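Local coordinates for protein (endonuclease) (Salmonella typhimurium, PDB 1BYR) that is an endonuclease of the phospholipase D-like (PLD) superfamily, built on a mixed beta sheet covered by helices and found here as a two-chain assembly, at residues T28-M33 with K96-D101; V100-V105 with L133-L138. One frame throughout, in Å; residues are numbered along the deposited sequence.

Contact 1 (T28-M33 with K96-D101)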
loop_
_atom_site.group_PDB
_atom_site.type_symbol
_atom_site.label_atom_id
_atom_site.label_comp_id
_atom_site.label_asym_id
_atom_site.label_seq_id
_atom_site.Cartn_x
_atom_site.Cartn_y
_atom_site.Cartn_z
ATOM N N THR A 28 9.971 17.636 -12.779
ATOM C CA THR A 28 10.555 18.533 -11.801
ATOM C C THR A 28 10.935 17.916 -10.457
ATOM O O THR A 28 12.010 18.191 -9.930
ATOM C CB THR A 28 9.628 19.727 -11.542
ATOM O OG1 THR A 28 8.394 19.251 -10.990
ATOM C CG2 THR A 28 9.333 20.473 -12.837
ATOM N N SER A 29 10.071 17.090 -9.876
ATOM C CA SER A 29 10.414 16.504 -8.576
ATOM C C SER A 29 9.885 15.117 -8.269
ATOM O O SER A 29 8.908 14.647 -8.849
ATOM C CB SER A 29 9.984 17.443 -7.439
ATOM O OG SER A 29 8.580 17.661 -7.464
ATOM N N ILE A 30 10.570 14.469 -7.334
ATOM C CA ILE A 30 10.219 13.151 -6.867
ATOM C C ILE A 30 10.558 13.118 -5.386
ATOM O O ILE A 30 11.681 13.418 -4.995
ATOM C CB ILE A 30 11.044 12.062 -7.577
ATOM C CG1 ILE A 30 10.571 11.902 -9.016
ATOM C CG2 ILE A 30 10.898 10.729 -6.842
ATOM C CD1 ILE A 30 11.152 10.678 -9.701
ATOM N N ARG A 31 9.570 12.783 -4.560
ATOM C CA ARG A 31 9.770 12.673 -3.116
ATOM C C ARG A 31 9.313 11.256 -2.831
ATOM O O ARG A 31 8.131 10.970 -2.918
ATOM C CB ARG A 31 8.883 13.680 -2.370
ATOM C CG ARG A 31 9.361 15.133 -2.466
ATOM C CD ARG A 31 10.795 15.281 -1.985
ATOM N NE ARG A 31 11.276 16.656 -2.096
ATOM C CZ ARG A 31 12.098 17.090 -3.047
ATOM N NH1 ARG A 31 12.543 16.263 -3.987
ATOM N NH2 ARG A 31 12.484 18.360 -3.049
ATOM N N MET A 32 10.258 10.373 -2.525
ATOM C CA MET A 32 9.958 8.964 -2.291
ATOM C C MET A 32 10.139 8.453 -0.858
ATOM O O MET A 32 11.051 8.873 -0.141
ATOM C CB MET A 32 10.820 8.119 -3.237
ATOM C CG MET A 32 10.579 6.621 -3.187
ATOM S SD MET A 32 11.691 5.854 -4.370
ATOM C CE MET A 32 11.023 4.296 -4.610
ATOM N N MET A 33 9.251 7.534 -0.461
ATOM C CA MET A 33 9.273 6.901 0.856
ATOM C C MET A 33 9.292 5.413 0.551
ATOM O O MET A 33 8.518 4.938 -0.284
ATOM C CB MET A 33 7.983 7.195 1.653
ATOM C CG MET A 33 7.650 8.672 1.901
ATOM S SD MET A 33 6.163 8.901 2.937
ATOM C CE MET A 33 6.828 8.776 4.580
ATOM N N LYS A 96 5.214 2.982 0.961
ATOM C CA LYS A 96 5.794 2.674 -0.348
ATOM C C LYS A 96 5.110 3.749 -1.194
ATOM O O LYS A 96 4.074 3.522 -1.824
ATOM C CB LYS A 96 5.394 1.263 -0.825
ATOM C CG LYS A 96 5.640 0.166 0.202
ATOM C CD LYS A 96 4.361 -0.103 1.033
ATOM C CE LYS A 96 4.345 -1.496 1.661
ATOM N NZ LYS A 96 5.531 -1.717 2.533
ATOM N N VAL A 97 5.702 4.932 -1.178
ATOM C CA VAL A 97 5.122 6.085 -1.850
ATOM C C VAL A 97 6.086 6.875 -2.734
ATOM O O VAL A 97 7.252 7.070 -2.387
ATOM C CB VAL A 97 4.566 7.069 -0.785
ATOM C CG1 VAL A 97 4.201 8.418 -1.436
ATOM C CG2 VAL A 97 3.369 6.451 -0.064
ATOM N N ILE A 98 5.581 7.324 -3.879
ATOM C CA ILE A 98 6.347 8.162 -4.791
ATOM C C ILE A 98 5.465 9.361 -5.145
ATOM O O ILE A 98 4.400 9.207 -5.735
ATOM C CB ILE A 98 6.745 7.428 -6.107
ATOM C CG1 ILE A 98 7.638 6.225 -5.800
ATOM C CG2 ILE A 98 7.534 8.378 -7.009
ATOM C CD1 ILE A 98 8.178 5.500 -7.037
ATOM N N ILE A 99 5.898 10.550 -4.723
ATOM C CA ILE A 99 5.180 11.783 -5.008
ATOM C C ILE A 99 5.920 12.454 -6.171
ATOM O O ILE A 99 7.087 12.821 -6.046
ATOM C CB ILE A 99 5.183 12.735 -3.791
ATOM C CG1 ILE A 99 4.628 12.022 -2.555
ATOM C CG2 ILE A 99 4.344 13.963 -4.093
ATOM C CD1 ILE A 99 5.089 12.633 -1.248
ATOM N N VAL A 100 5.235 12.613 -7.301
ATOM C CA VAL A 100 5.835 13.193 -8.504
ATOM C C VAL A 100 5.337 14.594 -8.887
ATOM O O VAL A 100 4.121 14.857 -8.964
ATOM C CB VAL A 100 5.612 12.232 -9.696
ATOM C CG1 VAL A 100 6.275 12.768 -10.967
ATOM C CG2 VAL A 100 6.168 10.863 -9.342
ATOM N N ASP A 101 6.284 15.506 -9.091
ATOM C CA ASP A 101 5.979 16.864 -9.508
ATOM C C ASP A 101 4.946 17.591 -8.636
ATOM O O ASP A 101 4.160 18.400 -9.128
ATOM C CB ASP A 101 5.536 16.850 -10.978
ATOM C CG ASP A 101 6.671 16.442 -11.923
ATOM O OD1 ASP A 101 7.837 16.459 -11.480
ATOM O OD2 ASP A 101 6.408 16.093 -13.089
HETATM O O HOH W 1 7.027 15.696 -5.858
#

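Contact 2 (V100-V105 with L133-L138)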
loop_
_atom_site.group_PDB
_atom_site.type_symbol
_atom_site.label_atom_id
_atom_site.label_comp_id
_atom_site.label_asym_id
_atom_site.label_seq_id
_atom_site.Cartn_x
_atom_site.Cartn_y
_atom_site.Cartn_z
ATOM N N VAL A 100 5.235 12.613 -7.301
ATOM C CA VAL A 100 5.835 13.193 -8.504
ATOM C C VAL A 100 5.337 14.594 -8.887
ATOM O O VAL A 100 4.121 14.857 -8.964
ATOM C CB VAL A 100 5.612 12.232 -9.696
ATOM C CG1 VAL A 100 6.275 12.768 -10.967
ATOM C CG2 VAL A 100 6.168 10.863 -9.342
ATOM N N ASP A 101 6.284 15.506 -9.091
ATOM C CA ASP A 101 5.979 16.864 -9.508
ATOM C C ASP A 101 4.946 17.591 -8.636
ATOM O O ASP A 101 4.160 18.400 -9.128
ATOM C CB ASP A 101 5.536 16.850 -10.978
ATOM C CG ASP A 101 6.671 16.442 -11.923
ATOM O OD1 ASP A 101 7.837 16.459 -11.480
ATOM O OD2 ASP A 101 6.408 16.093 -13.089
ATOM N N ASN A 102 4.959 17.302 -7.341
ATOM C CA ASN A 102 4.063 17.949 -6.394
ATOM C C ASN A 102 2.562 17.842 -6.681
ATOM O O ASN A 102 1.769 18.551 -6.078
ATOM C CB ASN A 102 4.451 19.423 -6.258
ATOM C CG ASN A 102 3.823 20.082 -5.042
ATOM O OD1 ASN A 102 4.311 19.946 -3.917
ATOM N ND2 ASN A 102 2.735 20.807 -5.266
ATOM N N VAL A 103 2.168 16.969 -7.597
ATOM C CA VAL A 103 0.750 16.819 -7.913
ATOM C C VAL A 103 0.315 15.385 -8.154
ATOM O O VAL A 103 -0.870 15.115 -8.281
ATOM C CB VAL A 103 0.345 17.632 -9.156
ATOM C CG1 VAL A 103 0.866 19.051 -9.058
ATOM C CG2 VAL A 103 0.866 16.948 -10.395
ATOM N N THR A 104 1.271 14.466 -8.237
ATOM C CA THR A 104 0.939 13.068 -8.488
ATOM C C THR A 104 1.448 12.159 -7.381
ATOM O O THR A 104 2.528 12.380 -6.831
ATOM C CB THR A 104 1.500 12.621 -9.853
ATOM O OG1 THR A 104 0.663 13.163 -10.888
ATOM C CG2 THR A 104 1.535 11.104 -9.969
ATOM N N VAL A 105 0.668 11.135 -7.034
ATOM C CA VAL A 105 1.048 10.219 -5.960
ATOM C C VAL A 105 0.900 8.750 -6.329
ATOM O O VAL A 105 -0.175 8.306 -6.738
ATOM C CB VAL A 105 0.167 10.458 -4.663
ATOM C CG1 VAL A 105 0.563 9.449 -3.549
ATOM C CG2 VAL A 105 0.316 11.897 -4.167
ATOM N N LEU A 133 -4.018 16.359 -2.708
ATOM C CA LEU A 133 -3.660 15.054 -2.180
ATOM C C LEU A 133 -2.143 14.951 -2.069
ATOM O O LEU A 133 -1.610 14.454 -1.076
ATOM C CB LEU A 133 -4.180 13.947 -3.096
ATOM C CG LEU A 133 -3.924 12.539 -2.547
ATOM C CD1 LEU A 133 -4.812 12.302 -1.320
ATOM C CD2 LEU A 133 -4.194 11.493 -3.633
ATOM N N ALA A 134 -1.446 15.445 -3.084
ATOM C CA ALA A 134 0.009 15.380 -3.102
ATOM C C ALA A 134 0.671 16.265 -2.039
ATOM O O ALA A 134 1.655 15.851 -1.419
ATOM C CB ALA A 134 0.533 15.730 -4.506
ATOM N N GLU A 135 0.151 17.473 -1.806
ATOM C CA GLU A 135 0.748 18.333 -0.783
ATOM C C GLU A 135 0.541 17.721 0.594
ATOM O O GLU A 135 1.374 17.875 1.492
ATOM C CB GLU A 135 0.174 19.752 -0.825
ATOM C CG GLU A 135 0.706 20.692 0.299
ATOM C CD GLU A 135 2.249 20.733 0.441
ATOM O OE1 GLU A 135 2.919 21.350 -0.432
ATOM O OE2 GLU A 135 2.789 20.166 1.438
ATOM N N SER A 136 -0.570 17.018 0.777
ATOM C CA SER A 136 -0.801 16.347 2.049
ATOM C C SER A 136 0.240 15.223 2.204
ATOM O O SER A 136 0.863 15.056 3.270
ATOM C CB SER A 136 -2.204 15.739 2.107
ATOM O OG SER A 136 -2.248 14.749 3.115
ATOM N N PHE A 137 0.440 14.457 1.138
ATOM C CA PHE A 137 1.408 13.374 1.176
ATOM C C PHE A 137 2.801 13.936 1.393
ATOM O O PHE A 137 3.638 13.310 2.056
ATOM C CB PHE A 137 1.368 12.565 -0.116
ATOM C CG PHE A 137 0.672 11.240 0.031
ATOM C CD1 PHE A 137 1.354 10.136 0.509
ATOM C CD2 PHE A 137 -0.662 11.099 -0.317
ATOM C CE1 PHE A 137 0.726 8.910 0.636
ATOM C CE2 PHE A 137 -1.302 9.873 -0.190
ATOM C CZ PHE A 137 -0.603 8.780 0.287
ATOM N N LEU A 138 3.053 15.119 0.836
ATOM C CA LEU A 138 4.349 15.792 0.985
ATOM C C LEU A 138 4.654 16.107 2.451
ATOM O O LEU A 138 5.786 15.955 2.909
ATOM C CB LEU A 138 4.368 17.087 0.157
ATOM C CG LEU A 138 5.764 17.579 -0.243
ATOM C CD1 LEU A 138 6.369 16.627 -1.284
ATOM C CD2 LEU A 138 5.670 18.999 -0.792
#

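Contact 1 (T28-M33 with K96-D101)
Asp101 receives the start of the strand 29-33 with a single oxygen: its OD1 lies 2.8 Å from Ser29 N, met nearly along the C-O bond, and also 2.8 Å from Thr28 N, which comes in from above the carboxylate plane. Chi1 of -66° sets CG of Asp101 anti to the carbonyl carbon, beside its own N. A carboxylate suits the spot because it has two acceptor oxygens for successive backbone N-H groups, OD1 taking Thr28 and Ser29 and OD2 taking Lys27 N. In return Asp101 N donates to Ser29 O at 2.8 Å. Beyond this end the pairing is regular and antiparallel. Arg31 with Ile99 and Met33 with Val97 are hydrogen-bonded pairs, Arg31 N to Ile99 O measuring 2.9 Å and Met33 N to Val97 O 2.8 Å, while Ile30 with Val100 and Met32 with Ile98 are non-hydrogen-bonded pairs.

On the face carrying Ile30, Met32, Ile98 and Val100, the unbranched chain of Met32 runs beside Ile98 and sets CE 3.9 Å from Ile98 CD1; Ile98 CG2 meets Ile30 CG2 at 4.1 Å. Beta-branched residues fit the extended backbone, and the flexible methionine fills out the layer. The other face bears Arg31, Met33, Val97 and Ile99. Arg31 CB rests against Ile99, while NH1 turns back to donate to Ile30 O, NH2 forms a salt bridge with Asp55, and the guanidinium makes a cation-pi contact with Trp141. A water bridges Ser29 OG and Ile99 O.

Strand 55-61 flanks the far side of 29-33 in parallel. Helix 14-25 covers Ile30 and Ile98 through Ile23, whereas helix 131-146 packs against Arg31 and Met33, placing this strand pair between helical layers in the middle of the sheet.

Contact 2 (V100-V105 with L133-L138)
Asn102 brings its side chain up to the helix 133-138, with OD1 3.5 Å from Leu138 CD2. Chi1 of -165° sets CG anti to the backbone N, and the end of the side chain comes nearer the helix, where OD1 also lies 4.0 Å from Glu135 OE1, with no hydrogen bond between the two oxygens. Asparagine suits the left-handed backbone of this turn, which Asp101 shares. The carbonyl of Asn102 lies over the methyl of Ala134, O to CB 3.5 Å, and this buried oxygen has no hydrogen-bond partner in the model.

Val103 turns its side chain away, so that its backbone meets the helix instead: CA sits 3.6 Å from Ala134 CB, an approach that the small alanine allows. Two residues, Val103 and Thr104, stand opposite the single Val100, whose O accepts from both their N atoms; this is a classic beta bulge within the tight hairpin connection between strands 97-100 and 104-108. Thr104 also points away from the helix, and its OG1 accepts a hydrogen bond from Asn129 N.

Val105 points back toward the helix and divides its two methyls between two partners. CG2 packs on Ala134, 3.7 Å from its CA. CG1, anti to the backbone N (chi1 179°), stands over the centre of the Phe137 ring, 3.8 Å from the centroid and 9° off the normal, a CH-pi contact. Tyr9 of the second subunit meets this phenylalanine ring edge-to-face.

Overall arrangement
Contact 1 and contact 2 share Val100 and Asp101 and have centres about 7 Å apart. The chain leaves the strand pairing of contact 1 at Asp101 and turns directly into the bulged connection of contact 2, and strands 97-100 and 104-108 are antiparallel neighbours in the same sheet. Helix 131-146 reaches both: Leu138 CD1 lies 3.5 Å from Arg31 CG, and Phe137 O lies 3.7 Å from Ile99 CD1. Ile99 also meets the following strand, its CG2 3.6 Å from Thr104 O. The centre of contact 1 is about 6 Å from the centre of the chain, that of contact 2 about 13 Å, and both contacts touch the second subunit.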